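Local coordinates for DNA protection during starvation protein (Brevibacillus brevis, PDB 1N1Q) that probably oxidises and stores iron inside a hollow shell of twelve subunits and condenses DNA, shielding it from oxidative damage in stationary phase, at residues 15-27 with 99-111. Residues are numbered along the deposited sequence; the frame is centred on the assembly and turned at random.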
loop_
_atom_site.group_PDB
_atom_site.type_symbol
_atom_site.label_atom_id
_atom_site.label_comp_id
_atom_site.label_asym_id
_atom_site.label_seq_id
_atom_site.Cartn_x
_atom_site.Cartn_y
_atom_site.Cartn_z
ATOM N N ARG A 15 -0.425 -12.871 -30.575
ATOM C CA ARG A 15 0.521 -12.188 -31.448
ATOM C C ARG A 15 0.487 -10.704 -31.088
ATOM O O ARG A 15 1.514 -10.031 -31.066
ATOM C CB ARG A 15 0.104 -12.376 -32.900
ATOM C CG ARG A 15 1.253 -12.444 -33.882
ATOM C CD ARG A 15 1.745 -11.075 -34.304
ATOM N NE ARG A 15 2.254 -11.128 -35.672
ATOM C CZ ARG A 15 1.509 -11.465 -36.723
ATOM N NH1 ARG A 15 0.226 -11.773 -36.560
ATOM N NH2 ARG A 15 2.047 -11.511 -37.936
ATOM N N GLN A 16 -0.709 -10.199 -30.802
ATOM C CA GLN A 16 -0.863 -8.800 -30.441
ATOM C C GLN A 16 -0.450 -8.560 -28.994
ATOM O O GLN A 16 -0.011 -7.470 -28.635
ATOM C CB GLN A 16 -2.301 -8.346 -30.689
ATOM C CG GLN A 16 -2.703 -8.430 -32.153
ATOM C CD GLN A 16 -1.637 -7.865 -33.083
ATOM O OE1 GLN A 16 -1.135 -6.760 -32.870
ATOM N NE2 GLN A 16 -1.285 -8.625 -34.117
ATOM N N VAL A 17 -0.603 -9.581 -28.159
ATOM C CA VAL A 17 -0.183 -9.476 -26.769
ATOM C C VAL A 17 1.325 -9.267 -26.826
ATOM O O VAL A 17 1.864 -8.394 -26.153
ATOM C CB VAL A 17 -0.476 -10.775 -25.968
ATOM C CG1 VAL A 17 0.279 -10.747 -24.639
ATOM C CG2 VAL A 17 -1.975 -10.905 -25.700
ATOM N N ALA A 18 1.994 -10.059 -27.664
ATOM C CA ALA A 18 3.441 -9.963 -27.809
ATOM C C ALA A 18 3.838 -8.594 -28.358
ATOM O O ALA A 18 4.792 -7.977 -27.876
ATOM C CB ALA A 18 3.949 -11.069 -28.732
ATOM N N ASN A 19 3.100 -8.121 -29.363
ATOM C CA ASN A 19 3.390 -6.824 -29.968
ATOM C C ASN A 19 3.289 -5.693 -28.958
ATOM O O ASN A 19 4.167 -4.833 -28.893
ATOM C CB ASN A 19 2.444 -6.535 -31.137
ATOM C CG ASN A 19 2.872 -7.219 -32.416
ATOM O OD1 ASN A 19 4.048 -7.516 -32.599
ATOM N ND2 ASN A 19 1.926 -7.451 -33.318
ATOM N N TRP A 20 2.216 -5.689 -28.172
ATOM C CA TRP A 20 2.021 -4.641 -27.186
ATOM C C TRP A 20 2.958 -4.728 -25.994
ATOM O O TRP A 20 3.242 -3.713 -25.352
ATOM C CB TRP A 20 0.555 -4.596 -26.743
ATOM C CG TRP A 20 -0.297 -3.946 -27.786
ATOM C CD1 TRP A 20 -1.162 -4.560 -28.650
ATOM C CD2 TRP A 20 -0.282 -2.562 -28.150
ATOM N NE1 TRP A 20 -1.681 -3.641 -29.535
ATOM C CE2 TRP A 20 -1.156 -2.408 -29.251
ATOM C CE3 TRP A 20 0.392 -1.436 -27.655
ATOM C CZ2 TRP A 20 -1.374 -1.173 -29.867
ATOM C CZ3 TRP A 20 0.176 -0.206 -28.266
ATOM C CH2 TRP A 20 -0.699 -0.085 -29.362
ATOM N N VAL A 21 3.438 -5.929 -25.692
ATOM C CA VAL A 21 4.392 -6.083 -24.595
ATOM C C VAL A 21 5.689 -5.433 -25.073
ATOM O O VAL A 21 6.371 -4.752 -24.317
ATOM C CB VAL A 21 4.643 -7.573 -24.256
ATOM C CG1 VAL A 21 5.705 -7.701 -23.157
ATOM C CG2 VAL A 21 3.361 -8.209 -23.802
ATOM N N VAL A 22 6.015 -5.639 -26.344
ATOM C CA VAL A 22 7.211 -5.029 -26.923
ATOM C C VAL A 22 7.029 -3.504 -26.966
ATOM O O VAL A 22 7.915 -2.749 -26.553
ATOM C CB VAL A 22 7.471 -5.545 -28.368
ATOM C CG1 VAL A 22 8.482 -4.642 -29.079
ATOM C CG2 VAL A 22 7.989 -6.978 -28.325
ATOM N N LEU A 23 5.872 -3.058 -27.451
ATOM C CA LEU A 23 5.589 -1.630 -27.544
ATOM C C LEU A 23 5.562 -0.914 -26.196
ATOM O O LEU A 23 5.929 0.257 -26.114
ATOM C CB LEU A 23 4.268 -1.393 -28.283
ATOM C CG LEU A 23 4.389 -1.464 -29.812
ATOM C CD1 LEU A 23 3.014 -1.531 -30.452
ATOM C CD2 LEU A 23 5.163 -0.251 -30.308
ATOM N N TYR A 24 5.137 -1.602 -25.138
ATOM C CA TYR A 24 5.102 -0.973 -23.823
ATOM C C TYR A 24 6.505 -0.473 -23.491
ATOM O O TYR A 24 6.683 0.635 -22.982
ATOM C CB TYR A 24 4.641 -1.971 -22.759
ATOM C CG TYR A 24 4.644 -1.408 -21.350
ATOM C CD1 TYR A 24 3.659 -0.510 -20.927
ATOM C CD2 TYR A 24 5.633 -1.775 -20.442
ATOM C CE1 TYR A 24 3.663 0.005 -19.629
ATOM C CE2 TYR A 24 5.647 -1.266 -19.147
ATOM C CZ TYR A 24 4.660 -0.381 -18.745
ATOM O OH TYR A 24 4.668 0.105 -17.456
ATOM N N VAL A 25 7.506 -1.293 -23.788
ATOM C CA VAL A 25 8.885 -0.908 -23.507
ATOM C C VAL A 25 9.459 0.026 -24.570
ATOM O O VAL A 25 10.255 0.911 -24.264
ATOM C CB VAL A 25 9.783 -2.156 -23.354
ATOM C CG1 VAL A 25 11.270 -1.772 -23.424
ATOM C CG2 VAL A 25 9.499 -2.823 -22.024
ATOM N N LYS A 26 9.033 -0.149 -25.815
ATOM C CA LYS A 26 9.521 0.695 -26.901
ATOM C C LYS A 26 9.059 2.137 -26.698
ATOM O O LYS A 26 9.823 3.086 -26.897
ATOM C CB LYS A 26 9.021 0.163 -28.247
ATOM C CG LYS A 26 9.722 0.771 -29.468
ATOM C CD LYS A 26 9.253 0.089 -30.760
ATOM C CE LYS A 26 10.047 0.548 -31.979
ATOM N NZ LYS A 26 9.633 -0.206 -33.203
ATOM N N LEU A 27 7.804 2.295 -26.293
ATOM C CA LEU A 27 7.241 3.614 -26.053
ATOM C C LEU A 27 7.908 4.272 -24.841
ATOM O O LEU A 27 8.056 5.496 -24.786
ATOM C CB LEU A 27 5.732 3.499 -25.863
ATOM C CG LEU A 27 5.032 3.094 -27.169
ATOM C CD1 LEU A 27 3.606 2.653 -26.892
ATOM C CD2 LEU A 27 5.057 4.276 -28.149
ATOM N N SER A 99 8.644 6.145 -36.391
ATOM C CA SER A 99 8.688 4.729 -36.031
ATOM C C SER A 99 7.333 4.256 -35.476
ATOM O O SER A 99 6.874 3.149 -35.771
ATOM C CB SER A 99 9.789 4.489 -34.998
ATOM O OG SER A 99 9.734 3.168 -34.496
ATOM N N VAL A 100 6.698 5.095 -34.667
ATOM C CA VAL A 100 5.398 4.738 -34.108
ATOM C C VAL A 100 4.386 4.676 -35.237
ATOM O O VAL A 100 3.510 3.812 -35.249
ATOM C CB VAL A 100 4.927 5.758 -33.058
ATOM C CG1 VAL A 100 3.534 5.398 -32.568
ATOM C CG2 VAL A 100 5.911 5.787 -31.893
ATOM N N VAL A 101 4.507 5.591 -36.194
ATOM C CA VAL A 101 3.601 5.593 -37.337
ATOM C C VAL A 101 3.754 4.271 -38.093
ATOM O O VAL A 101 2.760 3.625 -38.413
ATOM C CB VAL A 101 3.897 6.765 -38.299
ATOM C CG1 VAL A 101 3.161 6.559 -39.624
ATOM C CG2 VAL A 101 3.457 8.081 -37.661
ATOM N N ASN A 102 4.999 3.870 -38.353
ATOM C CA ASN A 102 5.260 2.620 -39.060
ATOM C C ASN A 102 4.691 1.425 -38.299
ATOM O O ASN A 102 4.033 0.569 -38.881
ATOM C CB ASN A 102 6.761 2.400 -39.270
ATOM C CG ASN A 102 7.369 3.395 -40.235
ATOM O OD1 ASN A 102 6.668 3.987 -41.058
ATOM N ND2 ASN A 102 8.681 3.577 -40.147
ATOM N N ASP A 103 4.950 1.368 -36.996
ATOM C CA ASP A 103 4.460 0.264 -36.178
ATOM C C ASP A 103 2.933 0.208 -36.145
ATOM O O ASP A 103 2.334 -0.855 -36.345
ATOM C CB ASP A 103 5.009 0.376 -34.752
ATOM C CG ASP A 103 6.506 0.113 -34.683
ATOM O OD1 ASP A 103 7.080 -0.335 -35.693
ATOM O OD2 ASP A 103 7.098 0.351 -33.618
ATOM N N PHE A 104 2.302 1.348 -35.881
ATOM C CA PHE A 104 0.842 1.385 -35.834
ATOM C C PHE A 104 0.237 0.996 -37.180
ATOM O O PHE A 104 -0.789 0.322 -37.239
ATOM C CB PHE A 104 0.351 2.774 -35.421
ATOM C CG PHE A 104 0.468 3.055 -33.941
ATOM C CD1 PHE A 104 -0.067 4.226 -33.402
ATOM C CD2 PHE A 104 1.091 2.151 -33.085
ATOM C CE1 PHE A 104 0.021 4.491 -32.035
ATOM C CE2 PHE A 104 1.183 2.411 -31.715
ATOM C CZ PHE A 104 0.651 3.572 -31.189
ATOM N N VAL A 105 0.874 1.418 -38.263
ATOM C CA VAL A 105 0.382 1.077 -39.591
ATOM C C VAL A 105 0.464 -0.439 -39.786
ATOM O O VAL A 105 -0.454 -1.049 -40.331
ATOM C CB VAL A 105 1.193 1.794 -40.700
ATOM C CG1 VAL A 105 0.758 1.302 -42.081
ATOM C CG2 VAL A 105 0.979 3.290 -40.602
ATOM N N ASP A 106 1.560 -1.037 -39.324
ATOM C CA ASP A 106 1.742 -2.475 -39.438
ATOM C C ASP A 106 0.655 -3.187 -38.619
ATOM O O ASP A 106 0.014 -4.125 -39.099
ATOM C CB ASP A 106 3.137 -2.854 -38.938
ATOM C CG ASP A 106 3.525 -4.277 -39.305
ATOM O OD1 ASP A 106 3.084 -4.747 -40.370
ATOM O OD2 ASP A 106 4.291 -4.896 -38.541
ATOM N N LEU A 107 0.434 -2.723 -37.392
ATOM C CA LEU A 107 -0.583 -3.310 -36.528
ATOM C C LEU A 107 -1.984 -3.208 -37.118
ATOM O O LEU A 107 -2.789 -4.128 -36.981
ATOM C CB LEU A 107 -0.566 -2.651 -35.146
ATOM C CG LEU A 107 0.708 -2.825 -34.315
ATOM C CD1 LEU A 107 0.459 -2.302 -32.909
ATOM C CD2 LEU A 107 1.112 -4.298 -34.273
ATOM N N VAL A 108 -2.291 -2.089 -37.765
ATOM C CA VAL A 108 -3.614 -1.926 -38.372
ATOM C C VAL A 108 -3.829 -3.040 -39.394
ATOM O O VAL A 108 -4.901 -3.641 -39.456
ATOM C CB VAL A 108 -3.756 -0.552 -39.074
ATOM C CG1 VAL A 108 -4.947 -0.566 -40.040
ATOM C CG2 VAL A 108 -3.970 0.537 -38.029
ATOM N N GLY A 109 -2.794 -3.316 -40.182
ATOM C CA GLY A 109 -2.886 -4.369 -41.175
ATOM C C GLY A 109 -3.074 -5.727 -40.523
ATOM O O GLY A 109 -3.891 -6.532 -40.977
ATOM N N GLU A 110 -2.322 -5.989 -39.458
ATOM C CA GLU A 110 -2.429 -7.262 -38.758
ATOM C C GLU A 110 -3.779 -7.385 -38.066
ATOM O O GLU A 110 -4.357 -8.474 -38.007
ATOM C CB GLU A 110 -1.301 -7.412 -37.728
ATOM C CG GLU A 110 0.095 -7.457 -38.342
ATOM C CD GLU A 110 1.179 -7.798 -37.332
ATOM O OE1 GLU A 110 0.895 -7.816 -36.116
ATOM O OE2 GLU A 110 2.328 -8.038 -37.756
ATOM N N LEU A 111 -4.286 -6.273 -37.544
ATOM C CA LEU A 111 -5.573 -6.295 -36.858
ATOM C C LEU A 111 -6.697 -6.640 -37.831
ATOM O O LEU A 111 -7.636 -7.353 -37.481
ATOM C CB LEU A 111 -5.829 -4.951 -36.168
ATOM C CG LEU A 111 -5.016 -4.749 -34.871
ATOM C CD1 LEU A 111 -5.131 -3.302 -34.403
ATOM C CD2 LEU A 111 -5.515 -5.717 -33.796
HETATM O O HOH W 1 9.380 1.228 -36.009
#
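K26 and D103 form a salt bridge across the two helices, K26 NZ lying 2.6 Å from D103 OD2 on that oxygen's syn side. The lysine reaches over because CG starts anti to the backbone N (chi1 -167°) and the chain beyond it is fully extended. A water links the same residues a second time, accepting from K26 NZ, donating to D103 OD1 and hydrogen-bonded to S99 OG; K26 NZ also bonds to the backbone oxygen of K85. At the other end of the contact, E110 OE1 takes a nearly straight hydrogen bond from Q16 NE2 (3.1 Å), received on its anti side with the amide and carboxylate planes steeply inclined. N19 ND2 adds a weak, bent bond to the same oxygen and a straighter one to Q16 OE1, 3.2 Å away, which it meets from above the carbonyl plane. These bonds fix the rotation of the Q16 amide, while S83, in the loop after helix 75-81, hydrogen-bonds to N19 OD1 through its backbone N and to E110 OE2 through OG. R15 lays one guanidinium face over E110, an attraction of charges alone with R15 NH2 3.5 Å from E110 OE2. Segments 15-27 and 99-111, on helices 4-33 and 93-120 of the ferritin-like four-helix bundle, run antiparallel at 168°; the long crossover gives the bundle an up-down-down-up order. Between the two polar clusters L107 enters as a knob into the hole formed by Q16, N19, W20 and L23. L107 CD2 lies against the two amides, whereas L107 CD1 touches L23 CD1 (3.6 Å) and lies 3.7 Å from W20 CZ2. Deeper in the bundle, W20 CH2 meets F104 CE2 at 3.9 Å. Farther along, L27, one turn before the iron ligand H31, sets CD2 against V100 CG2.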